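L-Ribose isomerase (Acinetobacter, PDB 4Q0Q) probably catalyses the reversible aldose-ketose isomerisation of L-ribose to L-ribulose at a metal-dependent active site. Local coordinates at residues A49-G54 with M74-S79; L101-M106 with V212-S217; E124-V129 with P189-H194. All coordinates share one frame; numbering follows the deposited sequence.

Interaction 1: A49-G54 with M74-S79; sequences AGIVFG and MIIFES. With RUU (alpha-L-ribulofuranose), chain D; QDK (L-ribulose), chain E.
Met-74 meets Phe-53 with its sulfur at the rim of the ring: SD lies 3.8 Å from CZ of Phe-53, close to the ring plane, a Met-aromatic contact made edge-on. The methionine gets there by placing CG between its own backbone N and carbonyl carbon (chi1 76°), which lifts the chain off the strand toward the phenylalanine. One face of the same ring is taken by CG2 of Ile-51, so aromatic face and edge have different neighbours. The other branch of Ile-51, CG1 to CD1, reaches along the neighbouring strand toward Ile-76, and its CD1 comes within 3.7 Å of CD1 of Ile-76, the two chains crossing at a slant. At the far end, Ala-49 CB touches Phe-77 CE1 at 3.9 Å.

The backbones are joined antiparallel. Met-74 O accepts a hydrogen bond from Ile-51 N at 2.7 Å, Met-74 N returns one to Ile-51 O, and Ile-76 N reaches Ala-49 O. Beyond this ladder, Glu-78 OE2 accepts a hydrogen bond from O3 of the open-chain L-ribulose at 2.8 Å.

The pairing illustrates how a short edge strand is held: 50-52 is outermost in its sheet, with 73-82 alone beside it in this chain. Helix 19-35 covers Ile-75 and Phe-77, helix 248-254 packs on Ile-51, Phe-53 and Ile-76, and strand 101-108 continues the sheet past Met-74.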
loop_
_atom_site.group_PDB
_atom_site.type_symbol
_atom_site.label_atom_id
_atom_site.label_comp_id
_atom_site.label_asym_id
_atom_site.label_seq_id
_atom_site.Cartn_x
_atom_site.Cartn_y
_atom_site.Cartn_z
ATOM N N ALA A 49 18.863 -9.206 12.404
ATOM C CA ALA A 49 17.910 -9.226 11.294
ATOM C C ALA A 49 18.492 -9.767 9.996
ATOM O O ALA A 49 17.833 -10.508 9.272
ATOM C CB ALA A 49 17.349 -7.813 11.066
ATOM N N GLY A 50 19.725 -9.379 9.694
ATOM C CA GLY A 50 20.375 -9.845 8.488
ATOM C C GLY A 50 21.062 -11.165 8.778
ATOM O O GLY A 50 21.997 -11.223 9.571
ATOM N N ILE A 51 20.603 -12.222 8.118
ATOM C CA ILE A 51 21.141 -13.560 8.326
ATOM C C ILE A 51 21.928 -14.097 7.135
ATOM O O ILE A 51 21.448 -14.086 6.003
ATOM C CB ILE A 51 19.999 -14.547 8.627
ATOM C CG1 ILE A 51 19.158 -14.019 9.791
ATOM C CG2 ILE A 51 20.562 -15.931 8.950
ATOM C CD1 ILE A 51 17.834 -14.754 9.965
ATOM N N VAL A 52 23.141 -14.567 7.405
ATOM C CA VAL A 52 24.003 -15.159 6.382
ATOM C C VAL A 52 24.262 -16.564 6.935
ATOM O O VAL A 52 24.829 -16.705 8.019
ATOM C CB VAL A 52 25.333 -14.389 6.244
ATOM C CG1 VAL A 52 26.122 -14.931 5.070
ATOM C CG2 VAL A 52 25.059 -12.906 6.046
ATOM N N PHE A 53 23.836 -17.593 6.201
ATOM C CA PHE A 53 23.968 -18.971 6.676
ATOM C C PHE A 53 25.316 -19.661 6.438
ATOM O O PHE A 53 25.420 -20.590 5.633
ATOM C CB PHE A 53 22.836 -19.830 6.092
ATOM C CG PHE A 53 21.444 -19.341 6.448
ATOM C CD1 PHE A 53 20.807 -18.379 5.669
ATOM C CD2 PHE A 53 20.779 -19.844 7.562
ATOM C CE1 PHE A 53 19.524 -17.926 5.994
ATOM C CE2 PHE A 53 19.493 -19.396 7.900
ATOM C CZ PHE A 53 18.866 -18.438 7.114
ATOM N N GLY A 54 26.340 -19.215 7.156
ATOM C CA GLY A 54 27.651 -19.820 7.007
ATOM C C GLY A 54 28.701 -18.880 6.464
ATOM O O GLY A 54 28.409 -18.024 5.633
ATOM N N MET A 74 19.369 -13.913 4.115
ATOM C CA MET A 74 18.042 -13.313 4.102
ATOM C C MET A 74 17.870 -12.374 5.275
ATOM O O MET A 74 18.683 -12.343 6.199
ATOM C CB MET A 74 16.976 -14.400 4.202
ATOM C CG MET A 74 16.831 -14.960 5.612
ATOM S SD MET A 74 15.892 -16.494 5.690
ATOM C CE MET A 74 14.228 -15.883 5.401
ATOM N N ILE A 75 16.783 -11.615 5.237
ATOM C CA ILE A 75 16.472 -10.695 6.303
ATOM C C ILE A 75 15.152 -11.138 6.915
ATOM O O ILE A 75 14.246 -11.577 6.205
ATOM C CB ILE A 75 16.351 -9.248 5.772
ATOM C CG1 ILE A 75 17.753 -8.706 5.486
ATOM C CG2 ILE A 75 15.594 -8.365 6.776
ATOM C CD1 ILE A 75 17.771 -7.343 4.867
ATOM N N ILE A 76 15.068 -11.049 8.236
ATOM C CA ILE A 76 13.858 -11.411 8.949
ATOM C C ILE A 76 13.579 -10.390 10.046
ATOM O O ILE A 76 14.424 -10.135 10.907
ATOM C CB ILE A 76 13.967 -12.801 9.607
ATOM C CG1 ILE A 76 14.157 -13.879 8.534
ATOM C CG2 ILE A 76 12.719 -13.074 10.445
ATOM C CD1 ILE A 76 14.329 -15.285 9.084
ATOM N N PHE A 77 12.391 -9.802 9.998
ATOM C CA PHE A 77 11.963 -8.838 10.998
ATOM C C PHE A 77 10.839 -9.514 11.765
ATOM O O PHE A 77 9.749 -9.708 11.233
ATOM C CB PHE A 77 11.449 -7.563 10.333
ATOM C CG PHE A 77 12.522 -6.761 9.644
ATOM C CD1 PHE A 77 13.599 -6.254 10.368
ATOM C CD2 PHE A 77 12.439 -6.486 8.284
ATOM C CE1 PHE A 77 14.580 -5.478 9.742
ATOM C CE2 PHE A 77 13.410 -5.713 7.649
ATOM C CZ PHE A 77 14.484 -5.207 8.383
ATOM N N GLU A 78 11.123 -9.884 13.009
ATOM C CA GLU A 78 10.153 -10.561 13.859
ATOM C C GLU A 78 9.317 -9.576 14.673
ATOM O O GLU A 78 9.836 -8.900 15.566
ATOM C CB GLU A 78 10.903 -11.525 14.780
ATOM C CG GLU A 78 10.056 -12.329 15.733
ATOM C CD GLU A 78 10.889 -13.303 16.548
ATOM O OE1 GLU A 78 11.115 -14.443 16.084
ATOM O OE2 GLU A 78 11.332 -12.921 17.652
ATOM N N SER A 79 8.025 -9.486 14.363
ATOM C CA SER A 79 7.145 -8.573 15.092
ATOM C C SER A 79 6.454 -9.271 16.257
ATOM O O SER A 79 5.957 -8.624 17.185
ATOM C CB SER A 79 6.076 -7.993 14.156
ATOM O OG SER A 79 5.180 -9.000 13.716
HETATM C C1 RUU D . 13.950 -10.113 13.840
HETATM O O1 RUU D . 13.974 -8.721 14.135
HETATM C C2 RUU D . 15.180 -10.826 14.382
HETATM O O2 RUU D . 16.218 -10.810 13.414
HETATM C C3 RUU D . 14.912 -12.265 14.818
HETATM O O3 RUU D . 15.457 -13.162 13.863
HETATM C C4 RUU D . 15.653 -12.411 16.148
HETATM O O4 RUU D . 16.928 -12.994 15.924
HETATM C C5 RUU D . 15.834 -10.982 16.657
HETATM O O5 RUU D . 15.636 -10.104 15.536
HETATM C C1 QDK E . 8.861 -7.872 18.194
HETATM O O1 QDK E . 9.930 -7.007 17.867
HETATM C C2 QDK E . 9.264 -8.754 19.348
HETATM O O2 QDK E . 9.673 -8.253 20.400
HETATM C C3 QDK E . 9.335 -10.259 19.148
HETATM O O3 QDK E . 10.693 -10.674 19.124
HETATM C C4 QDK E . 8.593 -10.971 20.280
HETATM O O4 QDK E . 9.266 -10.750 21.512
HETATM C C5 QDK E . 7.165 -10.449 20.364
HETATM O O5 QDK E . 6.442 -11.178 21.338
#

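Interaction 2: L101-M106 with V212-S217; sequences LCDKLM and VVREVS. With RUU (alpha-L-ribulofuranose), chain C.
Met-106 folds its methyl over the stem of Glu-215: CE lies 3.7 Å from CB and 3.6 Å from OE1 of the glutamate, the chain bent at its last torsion (chi3 -67°) to reach it. Glu-215 itself stands extended, CG anti to the backbone N (chi1 175°), and carries its carboxylate to the bound ribulofuranose. There OE1 is 3.0 Å from the sugar's C1, while the sugar's O3 gives a weak hydrogen bond to OE2. Met-106 SD also packs against C1 of the sugar. Lys-104 bends round toward the same carboxylate and toward Ser-217 OG; its aliphatic CD lies 3.3 Å from Glu-215 OE2, but the exact place of its NZ is doubtful.

These residues show how a cupin-type antiparallel sheet divides its work between two faces. Strands 101-108 and 211-217 are central neighbours in it, tied by three pairs of backbone hydrogen bonds: Cys-102 with Ser-217, Lys-104 with Glu-215, and Met-106 with Val-213. The face bearing those side chains looks onto the sugar and the cobalt site.

On the other face Asp-103 and Arg-214 cross with their flat groups 78° apart. OD2 meets the edge of the guanidinium, and the bond from NH2 is weak at 3.3 Å. Each has a stronger partner elsewhere, Asp-103 in Tyr-38 and Arg-214 in Glu-127 of the second subunit. Further along, Leu-105 CD1 packs on Val-212 CG1 at 3.6 Å.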
loop_
_atom_site.group_PDB
_atom_site.type_symbol
_atom_site.label_atom_id
_atom_site.label_comp_id
_atom_site.label_asym_id
_atom_site.label_seq_id
_atom_site.Cartn_x
_atom_site.Cartn_y
_atom_site.Cartn_z
ATOM N N LEU A 101 2.674 -18.173 19.019
ATOM C CA LEU A 101 2.413 -17.386 17.818
ATOM C C LEU A 101 3.628 -16.575 17.385
ATOM O O LEU A 101 4.177 -15.800 18.173
ATOM C CB LEU A 101 1.240 -16.432 18.076
ATOM C CG LEU A 101 -0.117 -17.081 18.397
ATOM C CD1 LEU A 101 -1.111 -16.023 18.876
ATOM C CD2 LEU A 101 -0.639 -17.802 17.162
ATOM N N CYS A 102 4.032 -16.741 16.127
ATOM C CA CYS A 102 5.178 -16.014 15.593
ATOM C C CYS A 102 4.824 -15.349 14.262
ATOM O O CYS A 102 4.342 -16.008 13.337
ATOM C CB CYS A 102 6.370 -16.967 15.405
ATOM S SG CYS A 102 7.938 -16.162 14.930
ATOM N N ASP A 103 5.061 -14.040 14.178
ATOM C CA ASP A 103 4.777 -13.262 12.969
ATOM C C ASP A 103 6.071 -12.558 12.570
ATOM O O ASP A 103 6.713 -11.922 13.402
ATOM C CB ASP A 103 3.698 -12.209 13.265
ATOM C CG ASP A 103 3.048 -11.657 12.006
ATOM O OD1 ASP A 103 3.772 -11.348 11.040
ATOM O OD2 ASP A 103 1.800 -11.521 11.988
ATOM N N LYS A 104 6.470 -12.681 11.314
ATOM C CA LYS A 104 7.683 -12.025 10.870
ATOM C C LYS A 104 7.648 -11.747 9.380
ATOM O O LYS A 104 6.935 -12.407 8.627
ATOM C CB LYS A 104 8.912 -12.877 11.211
ATOM C CG LYS A 104 9.097 -14.109 10.339
ATOM C CD LYS A 104 9.035 -15.396 11.163
ATOM C CE LYS A 104 7.651 -15.600 11.766
ATOM N NZ LYS A 104 7.528 -16.880 12.531
ATOM N N LEU A 105 8.413 -10.742 8.967
ATOM C CA LEU A 105 8.503 -10.377 7.568
ATOM C C LEU A 105 9.854 -10.895 7.087
ATOM O O LEU A 105 10.880 -10.643 7.722
ATOM C CB LEU A 105 8.444 -8.861 7.408
ATOM C CG LEU A 105 8.268 -8.408 5.962
ATOM C CD1 LEU A 105 6.887 -8.849 5.474
ATOM C CD2 LEU A 105 8.430 -6.892 5.859
ATOM N N MET A 106 9.852 -11.630 5.982
ATOM C CA MET A 106 11.089 -12.172 5.450
ATOM C C MET A 106 11.387 -11.543 4.098
ATOM O O MET A 106 10.513 -11.440 3.240
ATOM C CB MET A 106 10.985 -13.699 5.337
ATOM C CG MET A 106 10.650 -14.371 6.676
ATOM S SD MET A 106 10.710 -16.189 6.655
ATOM C CE MET A 106 9.340 -16.554 5.585
ATOM N N VAL A 212 9.246 -10.497 -0.637
ATOM C CA VAL A 212 8.834 -10.084 0.696
ATOM C C VAL A 212 7.665 -10.971 1.091
ATOM O O VAL A 212 6.603 -10.943 0.457
ATOM C CB VAL A 212 8.389 -8.591 0.737
ATOM C CG1 VAL A 212 8.059 -8.183 2.166
ATOM C CG2 VAL A 212 9.493 -7.690 0.183
ATOM N N VAL A 213 7.860 -11.766 2.131
ATOM C CA VAL A 213 6.815 -12.669 2.568
ATOM C C VAL A 213 6.576 -12.636 4.067
ATOM O O VAL A 213 7.509 -12.545 4.870
ATOM C CB VAL A 213 7.126 -14.127 2.097
ATOM C CG1 VAL A 213 8.590 -14.437 2.311
ATOM C CG2 VAL A 213 6.258 -15.138 2.845
ATOM N N ARG A 214 5.303 -12.681 4.435
ATOM C CA ARG A 214 4.929 -12.692 5.830
ATOM C C ARG A 214 4.729 -14.133 6.294
ATOM O O ARG A 214 3.935 -14.886 5.721
ATOM C CB ARG A 214 3.623 -11.917 6.064
ATOM C CG ARG A 214 3.148 -12.006 7.526
ATOM C CD ARG A 214 1.735 -11.465 7.718
ATOM N NE ARG A 214 1.632 -10.051 7.365
ATOM C CZ ARG A 214 1.458 -9.067 8.243
ATOM N NH1 ARG A 214 1.378 -7.814 7.819
ATOM N NH2 ARG A 214 1.354 -9.334 9.540
ATOM N N GLU A 215 5.457 -14.522 7.329
ATOM C CA GLU A 215 5.290 -15.854 7.868
ATOM C C GLU A 215 4.481 -15.766 9.155
ATOM O O GLU A 215 4.753 -14.929 10.019
ATOM C CB GLU A 215 6.638 -16.497 8.180
ATOM C CG GLU A 215 6.500 -17.844 8.861
ATOM C CD GLU A 215 7.832 -18.447 9.231
ATOM O OE1 GLU A 215 8.580 -18.827 8.306
ATOM O OE2 GLU A 215 8.135 -18.536 10.441
ATOM N N VAL A 216 3.467 -16.610 9.260
ATOM C CA VAL A 216 2.646 -16.682 10.461
ATOM C C VAL A 216 2.805 -18.137 10.880
ATOM O O VAL A 216 2.414 -19.046 10.144
ATOM C CB VAL A 216 1.160 -16.366 10.179
ATOM C CG1 VAL A 216 0.318 -16.745 11.386
ATOM C CG2 VAL A 216 0.987 -14.873 9.891
ATOM N N SER A 217 3.384 -18.358 12.054
ATOM C CA SER A 217 3.636 -19.718 12.499
ATOM C C SER A 217 3.561 -19.877 14.003
ATOM O O SER A 217 3.265 -18.923 14.722
ATOM C CB SER A 217 5.029 -20.127 12.048
ATOM O OG SER A 217 6.003 -19.450 12.820
HETATM C C1 RUU C . 11.260 -19.939 7.455
HETATM O O1 RUU C . 11.157 -21.247 6.902
HETATM C C2 RUU C . 12.169 -19.935 8.662
HETATM O O2 RUU C . 11.700 -20.866 9.629
HETATM C C3 RUU C . 12.369 -18.578 9.319
HETATM O O3 RUU C . 11.441 -18.406 10.377
HETATM C C4 RUU C . 13.788 -18.703 9.886
HETATM O O4 RUU C . 13.731 -19.386 11.132
HETATM C C5 RUU C . 14.496 -19.595 8.872
HETATM O O5 RUU C . 13.468 -20.366 8.228
#

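Interaction 3: E124-V129 with P189-H194; sequences ESYEVV and PKFVMH. With CO (cobalt (II) ion), chain B; RUU (alpha-L-ribulofuranose), chain C.
Tyr-126 leans from CB outward toward strand 191-193, alongside the side chains of Phe-191 and Met-193, its CG set anti to the carbonyl carbon (chi1 -44°). CD2 comes first to Phe-191, 3.8 Å from CD2 and near the plane of that ring, so the phenylalanine offers its edge. CE2 is about equally near Phe-191 CD2 and Met-193 CB, 4.1 Å from each. CZ then passes the same CB at 3.9 Å, and OH has both CB and CG of Met-193 beside it. At the tip, OH donates a 2.6 Å hydrogen bond to Glu-124 OE1, approaching on the anti side but 31° out of the carboxylate plane.

The tyrosine is thus a second-shell residue that probably helps to orient a metal ligand. Glu-124 OE2 binds the cobalt ion at 2.1 Å, and His-117, His-119 and His-199 complete the protein's share, the three-histidine, one-glutamate set familiar from cupins. O1 and O2 of the ribulofuranose fill the remaining two of six positions. Glu-124 OE1 also lies 2.7 Å from O1 of the sugar.

Backbone bonds pair Glu-124 with Met-193 and Tyr-126 with Phe-191, each in both directions. Just before strand 191-193, on the face away from the metal, Lys-190 NZ makes a salt bridge to Glu-127 OE1 at 2.6 Å, which receives it on its anti lone pair. NZ also forms a salt bridge with Asp-103 of the second subunit, and Glu-127 OE1 with Arg-214 of that subunit. A water accepts from Lys-190 NZ and donates to Ser-125 OG, whose stronger partner is Val-216 O.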
loop_
_atom_site.group_PDB
_atom_site.type_symbol
_atom_site.label_atom_id
_atom_site.label_comp_id
_atom_site.label_asym_id
_atom_site.label_seq_id
_atom_site.Cartn_x
_atom_site.Cartn_y
_atom_site.Cartn_z
ATOM N N GLU A 124 4.633 -23.525 10.023
ATOM C CA GLU A 124 4.566 -22.177 9.467
ATOM C C GLU A 124 3.613 -22.052 8.283
ATOM O O GLU A 124 3.143 -23.051 7.739
ATOM C CB GLU A 124 5.974 -21.691 9.055
ATOM C CG GLU A 124 6.964 -22.796 8.699
ATOM C CD GLU A 124 8.367 -22.294 8.334
ATOM O OE1 GLU A 124 8.577 -21.825 7.196
ATOM O OE2 GLU A 124 9.266 -22.374 9.191
ATOM N N SER A 125 3.310 -20.811 7.914
ATOM C CA SER A 125 2.440 -20.522 6.776
ATOM C C SER A 125 3.040 -19.314 6.065
ATOM O O SER A 125 3.688 -18.485 6.700
ATOM C CB SER A 125 1.017 -20.199 7.236
ATOM O OG SER A 125 0.963 -18.968 7.929
ATOM N N TYR A 126 2.814 -19.208 4.757
ATOM C CA TYR A 126 3.363 -18.106 3.974
ATOM C C TYR A 126 2.328 -17.260 3.253
ATOM O O TYR A 126 1.330 -17.765 2.734
ATOM C CB TYR A 126 4.350 -18.626 2.921
ATOM C CG TYR A 126 5.314 -19.669 3.424
ATOM C CD1 TYR A 126 6.062 -19.456 4.577
ATOM C CD2 TYR A 126 5.471 -20.878 2.745
ATOM C CE1 TYR A 126 6.948 -20.427 5.049
ATOM C CE2 TYR A 126 6.349 -21.852 3.201
ATOM C CZ TYR A 126 7.085 -21.622 4.354
ATOM O OH TYR A 126 7.958 -22.585 4.804
ATOM N N GLU A 127 2.606 -15.963 3.220
ATOM C CA GLU A 127 1.779 -14.981 2.546
ATOM C C GLU A 127 2.759 -14.073 1.813
ATOM O O GLU A 127 3.487 -13.306 2.447
ATOM C CB GLU A 127 0.982 -14.164 3.563
ATOM C CG GLU A 127 0.131 -13.054 2.962
ATOM C CD GLU A 127 -0.506 -12.166 4.027
ATOM O OE1 GLU A 127 -0.955 -12.698 5.059
ATOM O OE2 GLU A 127 -0.571 -10.938 3.824
ATOM N N VAL A 128 2.791 -14.174 0.485
ATOM C CA VAL A 128 3.685 -13.352 -0.320
ATOM C C VAL A 128 3.130 -11.936 -0.399
ATOM O O VAL A 128 1.962 -11.736 -0.735
ATOM C CB VAL A 128 3.850 -13.927 -1.752
ATOM C CG1 VAL A 128 4.744 -12.997 -2.610
ATOM C CG2 VAL A 128 4.453 -15.326 -1.677
ATOM N N VAL A 129 3.966 -10.957 -0.072
ATOM C CA VAL A 129 3.549 -9.564 -0.097
ATOM C C VAL A 129 4.033 -8.861 -1.359
ATOM O O VAL A 129 3.297 -8.095 -1.978
ATOM C CB VAL A 129 4.072 -8.811 1.142
ATOM C CG1 VAL A 129 3.534 -7.375 1.154
ATOM C CG2 VAL A 129 3.665 -9.555 2.408
ATOM N N PRO A 189 -3.861 -18.283 -1.772
ATOM C CA PRO A 189 -4.359 -18.762 -0.484
ATOM C C PRO A 189 -3.123 -18.937 0.407
ATOM O O PRO A 189 -2.010 -19.112 -0.100
ATOM C CB PRO A 189 -4.984 -20.113 -0.837
ATOM C CG PRO A 189 -5.413 -19.937 -2.257
ATOM C CD PRO A 189 -4.260 -19.182 -2.869
ATOM N N LYS A 190 -3.305 -18.872 1.721
ATOM C CA LYS A 190 -2.186 -19.061 2.645
ATOM C C LYS A 190 -1.613 -20.459 2.403
ATOM O O LYS A 190 -2.366 -21.404 2.198
ATOM C CB LYS A 190 -2.678 -18.962 4.090
ATOM C CG LYS A 190 -3.026 -17.559 4.564
ATOM C CD LYS A 190 -1.792 -16.820 5.053
ATOM C CE LYS A 190 -2.175 -15.642 5.934
ATOM N NZ LYS A 190 -0.998 -14.872 6.438
ATOM N N PHE A 191 -0.292 -20.595 2.423
ATOM C CA PHE A 191 0.330 -21.896 2.210
ATOM C C PHE A 191 0.932 -22.406 3.520
ATOM O O PHE A 191 1.767 -21.739 4.124
ATOM C CB PHE A 191 1.431 -21.794 1.148
ATOM C CG PHE A 191 1.982 -23.128 0.720
ATOM C CD1 PHE A 191 1.268 -23.944 -0.154
ATOM C CD2 PHE A 191 3.209 -23.578 1.202
ATOM C CE1 PHE A 191 1.771 -25.194 -0.540
ATOM C CE2 PHE A 191 3.718 -24.820 0.824
ATOM C CZ PHE A 191 2.997 -25.630 -0.049
ATOM N N VAL A 192 0.519 -23.595 3.948
ATOM C CA VAL A 192 1.006 -24.174 5.199
ATOM C C VAL A 192 2.192 -25.148 5.058
ATOM O O VAL A 192 2.197 -26.033 4.205
ATOM C CB VAL A 192 -0.161 -24.897 5.943
ATOM C CG1 VAL A 192 0.347 -25.614 7.192
ATOM C CG2 VAL A 192 -1.234 -23.882 6.323
ATOM N N MET A 193 3.202 -24.961 5.899
ATOM C CA MET A 193 4.372 -25.837 5.914
ATOM C C MET A 193 4.362 -26.510 7.280
ATOM O O MET A 193 4.790 -25.928 8.282
ATOM C CB MET A 193 5.670 -25.039 5.725
ATOM C CG MET A 193 6.945 -25.902 5.659
ATOM S SD MET A 193 6.963 -27.135 4.313
ATOM C CE MET A 193 6.941 -26.093 2.874
ATOM N N HIS A 194 3.842 -27.734 7.323
ATOM C CA HIS A 194 3.759 -28.471 8.578
ATOM C C HIS A 194 5.124 -28.760 9.168
ATOM O O HIS A 194 6.118 -28.891 8.446
ATOM C CB HIS A 194 3.005 -29.789 8.381
ATOM C CG HIS A 194 1.538 -29.615 8.140
ATOM N ND1 HIS A 194 0.705 -28.990 9.044
ATOM C CD2 HIS A 194 0.759 -29.971 7.093
ATOM C CE1 HIS A 194 -0.525 -28.968 8.563
ATOM N NE2 HIS A 194 -0.522 -29.557 7.380
HETATM CO CO CO B . 11.247 -22.854 8.554
HETATM C C1 RUU C . 11.260 -19.939 7.455
HETATM O O1 RUU C . 11.157 -21.247 6.902
HETATM C C2 RUU C . 12.169 -19.935 8.662
HETATM O O2 RUU C . 11.700 -20.866 9.629
HETATM C C3 RUU C . 12.369 -18.578 9.319
HETATM O O3 RUU C . 11.441 -18.406 10.377
HETATM C C4 RUU C . 13.788 -18.703 9.886
HETATM O O4 RUU C . 13.731 -19.386 11.132
HETATM C C5 RUU C . 14.496 -19.595 8.872
HETATM O O5 RUU C . 13.468 -20.366 8.228
HETATM O O HOH W 1 1.222 -16.261 6.335
HETATM O O HOH W 2 0.580 -18.230 0.024
#

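In the fold
All three contacts lie in one antiparallel six-stranded sheet, ordered 50-52, 73-82, 101-108, 211-217, 124-130, 191-193. Interactions 1 and 3 hold its two outermost strands within the chain, their centres about 18 Å apart, and interaction 2 pairs the two central strands, 101-108 and 211-217. Interaction 2 adjoins interaction 1, centre to centre about 12 Å, through the 73-82/101-108 backbone bonds, and interaction 3, about 9 Å away, through 211-217/124-130. In sequence, interaction 1 closes before interaction 2 opens, while interaction 3 is nested in the loop that interaction 2 closes. Interactions 2 and 3 share a bound ribulofuranose and both reach the second subunit, so sugar site and subunit interface use the same sheet.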